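Local coordinates for citrate lyase subunit beta-like protein (PDB 6CJ4), which probably acts as a magnesium-dependent lyase of the HpcH/HpaI aldolase family and may play a role in fatty acid biosynthesis, at residues T69-N74 against T91-V96; G139-A144 against D187-D192. All coordinates share one frame; numbering follows the deposited sequence.

Contact 1 of 2, residues T69-N74 against T91-V96; sequences TVVRIN and TAYTTV. With AAE (acetoacetic acid), chain D; ACT (acetate ion), chain C.
The ring of Y93 receives two methyl groups, both at an oblique slant and from the same side of the ring plane: CG2 of T69 approaches its CE1 at 3.6 Å, and CG2 of V71 comes near CD2, the side chains of V71 and Y93 crossing at about a right angle. With OG1 of T69 beside the backbone N (chi1 -53°), CG2 falls anti to that N and turns to the ring, while OG1 bonds the carbonyl of D65; the hydroxyl of Y93 is anchored by the backbone N of L64. The other flat group, the guanidinium of R72, makes no contact with 91-96 and binds through its edge. NH1 donates to O8 of acetoacetic acid at 3.0 Å and NH2 to OXT of an acetate ion at 2.7 Å, both acceptors in the guanidinium plane, while NE forms a salt bridge with D42. Between the backbones, V71 N donates to T95 O at 3.1 Å, and V96 CA makes a CH...O contact with V71 O at 3.1 Å. A water links T69 O to T94 N, and I73 CG2 packs on V96 CG1 at 4.0 Å. This is the strand pairing of a parallel beta-alpha-beta unit in a TIM barrel, with the substrate-binding arginine at the carboxyl end of its strand.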
ATOM      1  N   THR A  69     -12.611  23.824  17.510  1.00 27.25           N
ATOM      2  CA  THR A  69     -11.556  24.536  16.802  1.00 26.11           C
ATOM      3  C   THR A  69     -10.243  23.802  17.007  1.00 30.11           C
ATOM      4  O   THR A  69      -9.900  23.450  18.140  1.00 30.75           O
ATOM      5  CB  THR A  69     -11.417  25.979  17.303  1.00 30.07           C
ATOM      6  OG1 THR A  69     -12.686  26.640  17.245  1.00 31.79           O
ATOM      7  CG2 THR A  69     -10.411  26.749  16.456  1.00 31.19           C
ATOM      8  N   VAL A  70      -9.523  23.579  15.910  1.00 23.24           N
ATOM      9  CA  VAL A  70      -8.174  23.028  15.880  1.00 24.85           C
ATOM     10  C   VAL A  70      -7.268  24.113  15.313  1.00 30.56           C
ATOM     11  O   VAL A  70      -7.707  24.919  14.486  1.00 29.37           O
ATOM     12  CB  VAL A  70      -8.123  21.745  15.004  1.00 24.80           C
ATOM     13  CG1 VAL A  70      -6.690  21.274  14.772  1.00 26.87           C
ATOM     14  CG2 VAL A  70      -8.973  20.633  15.625  1.00 30.56           C
ATOM     15  N   VAL A  71      -6.004  24.144  15.738  1.00 22.42           N
ATOM     16  CA  VAL A  71      -5.048  25.116  15.211  1.00 23.71           C
ATOM     17  C   VAL A  71      -3.962  24.368  14.451  1.00 23.37           C
ATOM     18  O   VAL A  71      -3.234  23.556  15.039  1.00 24.19           O
ATOM     19  CB  VAL A  71      -4.438  25.986  16.322  1.00 25.10           C
ATOM     20  CG1 VAL A  71      -3.401  26.950  15.733  1.00 24.55           C
ATOM     21  CG2 VAL A  71      -5.540  26.779  17.065  1.00 27.53           C
ATOM     22  N   ARG A  72      -3.830  24.639  13.149  1.00 23.69           N
ATOM     23  CA  ARG A  72      -2.711  24.060  12.409  1.00 20.00           C
ATOM     24  C   ARG A  72      -1.469  24.908  12.643  1.00 22.05           C
ATOM     25  O   ARG A  72      -1.430  26.088  12.269  1.00 24.20           O
ATOM     26  CB  ARG A  72      -2.984  23.937  10.910  1.00 22.62           C
ATOM     27  CG  ARG A  72      -1.758  23.321  10.199  1.00 24.18           C
ATOM     28  CD  ARG A  72      -2.073  22.729   8.819  1.00 20.39           C
ATOM     29  NE  ARG A  72      -2.241  23.762   7.807  1.00 21.31           N
ATOM     30  CZ  ARG A  72      -2.291  23.507   6.500  1.00 22.47           C
ATOM     31  NH1 ARG A  72      -2.173  22.258   6.067  1.00 22.06           N
ATOM     32  NH2 ARG A  72      -2.441  24.497   5.637  1.00 23.04           N
ATOM     33  N   ILE A  73      -0.463  24.309  13.280  1.00 22.78           N
ATOM     34  CA  ILE A  73       0.795  24.989  13.553  1.00 22.46           C
ATOM     35  C   ILE A  73       1.782  24.688  12.434  1.00 25.95           C
ATOM     36  O   ILE A  73       1.433  24.028  11.451  1.00 24.09           O
ATOM     37  CB  ILE A  73       1.350  24.576  14.927  1.00 22.61           C
ATOM     38  CG1 ILE A  73       1.641  23.065  14.953  1.00 22.56           C
ATOM     39  CG2 ILE A  73       0.336  24.954  15.995  1.00 22.05           C
ATOM     40  CD1 ILE A  73       2.168  22.536  16.313  1.00 22.89           C
ATOM     41  N   ASN A  74       3.006  25.184  12.561  1.00 23.47           N
ATOM     42  CA  ASN A  74       4.011  24.948  11.538  1.00 25.08           C
ATOM     43  C   ASN A  74       4.789  23.671  11.849  1.00 28.04           C
ATOM     44  O   ASN A  74       4.595  23.031  12.887  1.00 23.97           O
ATOM     45  CB  ASN A  74       4.909  26.178  11.405  1.00 25.23           C
ATOM     46  CG  ASN A  74       4.209  27.304  10.649  1.00 30.16           C
ATOM     47  OD1 ASN A  74       4.262  27.361   9.420  1.00 26.41           O
ATOM     48  ND2 ASN A  74       3.503  28.167  11.380  1.00 25.59           N
ATOM     49  N   THR A  91      -3.979  31.142  24.664  1.00 34.53           N
ATOM     50  CA  THR A  91      -5.282  30.742  24.144  1.00 35.66           C
ATOM     51  C   THR A  91      -5.828  29.570  24.944  1.00 37.61           C
ATOM     52  O   THR A  91      -5.127  28.938  25.741  1.00 30.22           O
ATOM     53  CB  THR A  91      -5.225  30.322  22.666  1.00 30.30           C
ATOM     54  OG1 THR A  91      -4.586  29.040  22.558  1.00 28.89           O
ATOM     55  CG2 THR A  91      -4.488  31.354  21.811  1.00 30.88           C
ATOM     56  N   ALA A  92      -7.093  29.253  24.683  1.00 34.03           N
ATOM     57  CA  ALA A  92      -7.752  28.103  25.281  1.00 32.38           C
ATOM     58  C   ALA A  92      -7.714  26.863  24.393  1.00 31.42           C
ATOM     59  O   ALA A  92      -8.336  25.852  24.739  1.00 30.67           O
ATOM     60  CB  ALA A  92      -9.202  28.460  25.622  1.00 36.43           C
ATOM     61  N   TYR A  93      -7.005  26.903  23.264  1.00 27.82           N
ATOM     62  CA  TYR A  93      -7.018  25.776  22.340  1.00 26.13           C
ATOM     63  C   TYR A  93      -6.176  24.637  22.893  1.00 33.03           C
ATOM     64  O   TYR A  93      -5.130  24.857  23.512  1.00 34.45           O
ATOM     65  CB  TYR A  93      -6.517  26.192  20.955  1.00 24.24           C
ATOM     66  CG  TYR A  93      -7.354  27.305  20.362  1.00 26.10           C
ATOM     67  CD1 TYR A  93      -8.727  27.152  20.199  1.00 29.03           C
ATOM     68  CD2 TYR A  93      -6.779  28.510  19.986  1.00 25.51           C
ATOM     69  CE1 TYR A  93      -9.512  28.185  19.672  1.00 25.66           C
ATOM     70  CE2 TYR A  93      -7.549  29.541  19.450  1.00 28.81           C
ATOM     71  CZ  TYR A  93      -8.915  29.373  19.296  1.00 29.64           C
ATOM     72  OH  TYR A  93      -9.686  30.402  18.764  1.00 32.44           O
ATOM     73  N   THR A  94      -6.663  23.415  22.702  1.00 25.95           N
ATOM     74  CA  THR A  94      -5.998  22.224  23.206  1.00 26.35           C
ATOM     75  C   THR A  94      -5.582  21.243  22.120  1.00 25.99           C
ATOM     76  O   THR A  94      -4.881  20.268  22.430  1.00 26.51           O
ATOM     77  CB  THR A  94      -6.908  21.480  24.191  1.00 30.71           C
ATOM     78  OG1 THR A  94      -8.064  21.021  23.485  1.00 34.11           O
ATOM     79  CG2 THR A  94      -7.341  22.398  25.343  1.00 32.49           C
ATOM     80  N   THR A  95      -6.004  21.447  20.874  1.00 25.68           N
ATOM     81  CA  THR A  95      -5.719  20.503  19.798  1.00 24.83           C
ATOM     82  C   THR A  95      -5.029  21.222  18.654  1.00 26.68           C
ATOM     83  O   THR A  95      -5.514  22.256  18.181  1.00 25.33           O
ATOM     84  CB  THR A  95      -6.996  19.831  19.278  1.00 25.88           C
ATOM     85  OG1 THR A  95      -7.699  19.235  20.373  1.00 28.33           O
ATOM     86  CG2 THR A  95      -6.649  18.749  18.236  1.00 22.21           C
ATOM     87  N   VAL A  96      -3.906  20.679  18.213  1.00 24.37           N
ATOM     88  CA  VAL A  96      -3.165  21.253  17.101  1.00 20.93           C
ATOM     89  C   VAL A  96      -3.086  20.233  15.979  1.00 21.84           C
ATOM     90  O   VAL A  96      -3.113  19.016  16.207  1.00 23.77           O
ATOM     91  CB  VAL A  96      -1.747  21.705  17.510  1.00 21.36           C
ATOM     92  CG1 VAL A  96      -1.831  22.841  18.549  1.00 23.82           C
ATOM     93  CG2 VAL A  96      -0.944  20.517  18.059  1.00 24.69           C
TER
HETATM   94  O1  AAE D 303      -0.539  19.754   1.186  1.00 24.59           O
HETATM   95  C2  AAE D 303      -1.730  19.518   0.856  1.00 27.08           C
HETATM   96  O3  AAE D 303      -1.991  18.600   0.026  1.00 31.91           O
HETATM   97  C4  AAE D 303      -2.854  20.314   1.439  1.00 27.14           C
HETATM   98  C5  AAE D 303      -2.890  20.487   2.926  1.00 24.91           C
HETATM   99  O8  AAE D 303      -1.841  20.646   3.543  1.00 23.40           O
HETATM  100  C9  AAE D 303      -4.204  20.498   3.626  1.00 25.51           C
HETATM  101  C   ACT C 302      -3.746  24.116   2.393  1.00 41.23           C
HETATM  102  O   ACT C 302      -4.093  23.802   1.218  1.00 40.10           O
HETATM  103  OXT ACT C 302      -2.662  23.846   2.996  1.00 29.70           O
HETATM  104  CH3 ACT C 302      -4.812  24.955   3.190  1.00 40.89           C
HETATM  105  O   HOH W   1      -8.728  23.212  20.614  1.00 30.56           O

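Contact 2 of 2, residues G139-A144 against D187-D192; sequences GMMWGA and DAVHLD. With AAE (acetoacetic acid), chain D.
W142 lays one face of its indole over the methyl of A188, a CH-pi contact in which CB stands 3.8 Å from the centroid of the five-membered ring, displaced toward the rim. The setting is the TIM barrel: W142 ends strand 137-142, and A188 begins the loop that follows the neighbouring strand 184-187. The indole's CG lies between the backbone N and the carbonyl carbon (chi1 75°), and from there the ring extends beside D187, whose carboxylate is turned 28° from the ring plane. NE1 donates to D187 OD1 at 2.8 Å, with the acceptor in the ring plane and the bond almost straight at 173°. The same oxygen takes a weak bond from A188 N at 3.0 Å and a salt bridge from R171, so three donors gather on one buried atom and fix the carboxylate beside the indole; Y163 adds an edge-to-face ring contact. On the pocket side, the fully extended side chain of M141 brings CE to 4.1 Å from V189 CG1 and to 3.9 Å from C9 of acetoacetic acid. G143 is the N-cap of helix 144-150, whose first turn supplies the backbone N atoms of E145 and D146 to the ligand. One water completes the junction, donating to W142 O at 2.9 Å and accepting from V189 N at 3.1 Å.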
ATOM      1  N   GLY A 139      -5.821  12.120  15.773  1.00 21.43           N
ATOM      2  CA  GLY A 139      -6.292  11.955  14.409  1.00 22.01           C
ATOM      3  C   GLY A 139      -5.156  11.963  13.418  1.00 22.44           C
ATOM      4  O   GLY A 139      -4.046  12.419  13.712  1.00 20.58           O
ATOM      5  N   MET A 140      -5.456  11.456  12.217  1.00 17.90           N
ATOM      6  CA  MET A 140      -4.533  11.470  11.090  1.00 17.46           C
ATOM      7  C   MET A 140      -5.241  12.068   9.884  1.00 19.91           C
ATOM      8  O   MET A 140      -6.402  11.745   9.613  1.00 19.85           O
ATOM      9  CB  MET A 140      -4.035  10.064  10.708  1.00 17.84           C
ATOM     10  CG  MET A 140      -3.460   9.249  11.873  1.00 23.84           C
ATOM     11  SD  MET A 140      -1.742   9.697  12.167  1.00 27.04           S
ATOM     12  CE  MET A 140      -0.933   9.087  10.674  1.00 22.23           C
ATOM     13  N   MET A 141      -4.530  12.929   9.170  1.00 19.54           N
ATOM     14  CA  MET A 141      -4.973  13.471   7.890  1.00 18.13           C
ATOM     15  C   MET A 141      -3.866  13.230   6.875  1.00 19.19           C
ATOM     16  O   MET A 141      -2.708  13.012   7.237  1.00 19.44           O
ATOM     17  CB  MET A 141      -5.285  14.971   8.015  1.00 17.17           C
ATOM     18  CG  MET A 141      -5.853  15.649   6.765  1.00 17.47           C
ATOM     19  SD  MET A 141      -6.107  17.415   7.115  1.00 22.69           S
ATOM     20  CE  MET A 141      -6.547  17.964   5.462  1.00 21.87           C
ATOM     21  N   TRP A 142      -4.213  13.271   5.590  1.00 19.74           N
ATOM     22  CA  TRP A 142      -3.190  13.222   4.562  1.00 19.93           C
ATOM     23  C   TRP A 142      -3.347  14.406   3.613  1.00 20.86           C
ATOM     24  O   TRP A 142      -4.420  15.014   3.500  1.00 21.75           O
ATOM     25  CB  TRP A 142      -3.214  11.875   3.797  1.00 20.90           C
ATOM     26  CG  TRP A 142      -4.335  11.743   2.830  1.00 19.26           C
ATOM     27  CD1 TRP A 142      -5.658  11.579   3.125  1.00 18.92           C
ATOM     28  CD2 TRP A 142      -4.234  11.759   1.408  1.00 20.60           C
ATOM     29  NE1 TRP A 142      -6.394  11.497   1.963  1.00 18.05           N
ATOM     30  CE2 TRP A 142      -5.541  11.610   0.895  1.00 18.62           C
ATOM     31  CE3 TRP A 142      -3.162  11.881   0.515  1.00 21.59           C
ATOM     32  CZ2 TRP A 142      -5.809  11.587  -0.471  1.00 19.24           C
ATOM     33  CZ3 TRP A 142      -3.424  11.844  -0.837  1.00 18.62           C
ATOM     34  CH2 TRP A 142      -4.744  11.706  -1.322  1.00 19.52           C
ATOM     35  N   GLY A 143      -2.238  14.760   2.966  1.00 20.16           N
ATOM     36  CA  GLY A 143      -2.214  15.873   2.029  1.00 24.72           C
ATOM     37  C   GLY A 143      -1.540  15.493   0.726  1.00 27.25           C
ATOM     38  O   GLY A 143      -0.336  15.229   0.703  1.00 24.75           O
ATOM     39  N   ALA A 144      -2.308  15.473  -0.366  1.00 23.17           N
ATOM     40  CA  ALA A 144      -1.795  14.969  -1.639  1.00 22.22           C
ATOM     41  C   ALA A 144      -0.793  15.916  -2.279  1.00 27.38           C
ATOM     42  O   ALA A 144       0.121  15.465  -2.984  1.00 25.26           O
ATOM     43  CB  ALA A 144      -2.949  14.730  -2.620  1.00 21.77           C
ATOM     44  N   ASP A 187      -9.966  12.972   5.555  1.00 20.62           N
ATOM     45  CA  ASP A 187      -9.616  12.871   4.142  1.00 18.97           C
ATOM     46  C   ASP A 187      -9.159  14.227   3.599  1.00 22.00           C
ATOM     47  O   ASP A 187      -9.506  15.292   4.125  1.00 20.02           O
ATOM     48  CB  ASP A 187     -10.803  12.343   3.325  1.00 18.67           C
ATOM     49  CG  ASP A 187     -10.385  11.727   1.991  1.00 25.98           C
ATOM     50  OD1 ASP A 187      -9.201  11.387   1.824  1.00 21.63           O
ATOM     51  OD2 ASP A 187     -11.251  11.593   1.093  1.00 25.19           O
ATOM     52  N   ALA A 188      -8.387  14.168   2.517  1.00 20.19           N
ATOM     53  CA  ALA A 188      -7.700  15.331   1.966  1.00 21.29           C
ATOM     54  C   ALA A 188      -8.672  16.358   1.387  1.00 24.09           C
ATOM     55  O   ALA A 188      -9.778  16.027   0.951  1.00 23.38           O
ATOM     56  CB  ALA A 188      -6.725  14.898   0.869  1.00 22.25           C
ATOM     57  N   VAL A 189      -8.215  17.614   1.347  1.00 23.18           N
ATOM     58  CA  VAL A 189      -9.002  18.704   0.782  1.00 24.17           C
ATOM     59  C   VAL A 189      -9.190  18.497  -0.714  1.00 25.15           C
ATOM     60  O   VAL A 189      -8.327  17.944  -1.410  1.00 25.66           O
ATOM     61  CB  VAL A 189      -8.344  20.069   1.058  1.00 26.32           C
ATOM     62  CG1 VAL A 189      -8.230  20.332   2.560  1.00 20.51           C
ATOM     63  CG2 VAL A 189      -6.982  20.174   0.379  1.00 29.54           C
ATOM     64  N   HIS A 190     -10.327  18.963  -1.215  1.00 24.12           N
ATOM     65  CA  HIS A 190     -10.615  19.002  -2.646  1.00 24.71           C
ATOM     66  C   HIS A 190     -10.326  20.419  -3.132  1.00 29.73           C
ATOM     67  O   HIS A 190     -11.110  21.336  -2.873  1.00 31.44           O
ATOM     68  CB  HIS A 190     -12.065  18.598  -2.906  1.00 26.75           C
ATOM     69  CG  HIS A 190     -12.340  18.227  -4.327  1.00 30.53           C
ATOM     70  ND1 HIS A 190     -12.085  16.970  -4.831  1.00 29.85           N
ATOM     71  CD2 HIS A 190     -12.841  18.952  -5.354  1.00 30.65           C
ATOM     72  CE1 HIS A 190     -12.418  16.936  -6.111  1.00 31.75           C
ATOM     73  NE2 HIS A 190     -12.881  18.125  -6.451  1.00 32.05           N
ATOM     74  N   LEU A 191      -9.203  20.597  -3.843  1.00 29.27           N
ATOM     75  CA  LEU A 191      -8.740  21.950  -4.159  1.00 32.48           C
ATOM     76  C   LEU A 191      -9.630  22.654  -5.176  1.00 32.09           C
ATOM     77  O   LEU A 191      -9.699  23.890  -5.173  1.00 32.18           O
ATOM     78  CB  LEU A 191      -7.301  21.924  -4.672  1.00 35.13           C
ATOM     79  CG  LEU A 191      -6.219  21.638  -3.627  1.00 36.83           C
ATOM     80  CD1 LEU A 191      -4.845  21.836  -4.240  1.00 44.55           C
ATOM     81  CD2 LEU A 191      -6.393  22.523  -2.415  1.00 36.63           C
ATOM     82  N   ASP A 192     -10.291  21.906  -6.058  1.00 28.60           N
ATOM     83  CA  ASP A 192     -11.132  22.494  -7.104  1.00 32.63           C
ATOM     84  C   ASP A 192     -12.489  22.841  -6.499  1.00 35.01           C
ATOM     85  O   ASP A 192     -13.424  22.035  -6.500  1.00 33.32           O
ATOM     86  CB  ASP A 192     -11.268  21.537  -8.285  1.00 31.35           C
ATOM     87  CG  ASP A 192     -11.885  22.202  -9.511  1.00 43.78           C
ATOM     88  OD1 ASP A 192     -12.540  23.251  -9.367  1.00 41.51           O
ATOM     89  OD2 ASP A 192     -11.729  21.657 -10.618  1.00 44.73           O
TER
HETATM   90  O1  AAE D 303      -0.539  19.754   1.186  1.00 24.59           O
HETATM   91  C2  AAE D 303      -1.730  19.518   0.856  1.00 27.08           C
HETATM   92  O3  AAE D 303      -1.991  18.600   0.026  1.00 31.91           O
HETATM   93  C4  AAE D 303      -2.854  20.314   1.439  1.00 27.14           C
HETATM   94  C5  AAE D 303      -2.890  20.487   2.926  1.00 24.91           C
HETATM   95  O8  AAE D 303      -1.841  20.646   3.543  1.00 23.40           O
HETATM   96  C9  AAE D 303      -4.204  20.498   3.626  1.00 25.51           C
HETATM   97  O   HOH W   2      -5.302  17.555   2.338  1.00 24.37           O

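Both contacts are buried parts of one closed parallel barrel, and both touch acetoacetic acid, yet they do different work. Contact 1 lies farther out, its centre about 12 Å from the centre of the chain, and joins consecutive strands through backbone pairing and aliphatic packing, reaching the ligand with a charged arginine. Contact 2, about 6 Å from that centre, joins a strand end to the loop after the next strand; indole, carboxylate and a bridging water do the holding there, and the ligand meets a methionine methyl. With centres about 18 Å apart and no touch between them, 69-74 with 91-96 and 139-144 with 187-192 approach the ligand from separate parts of the barrel.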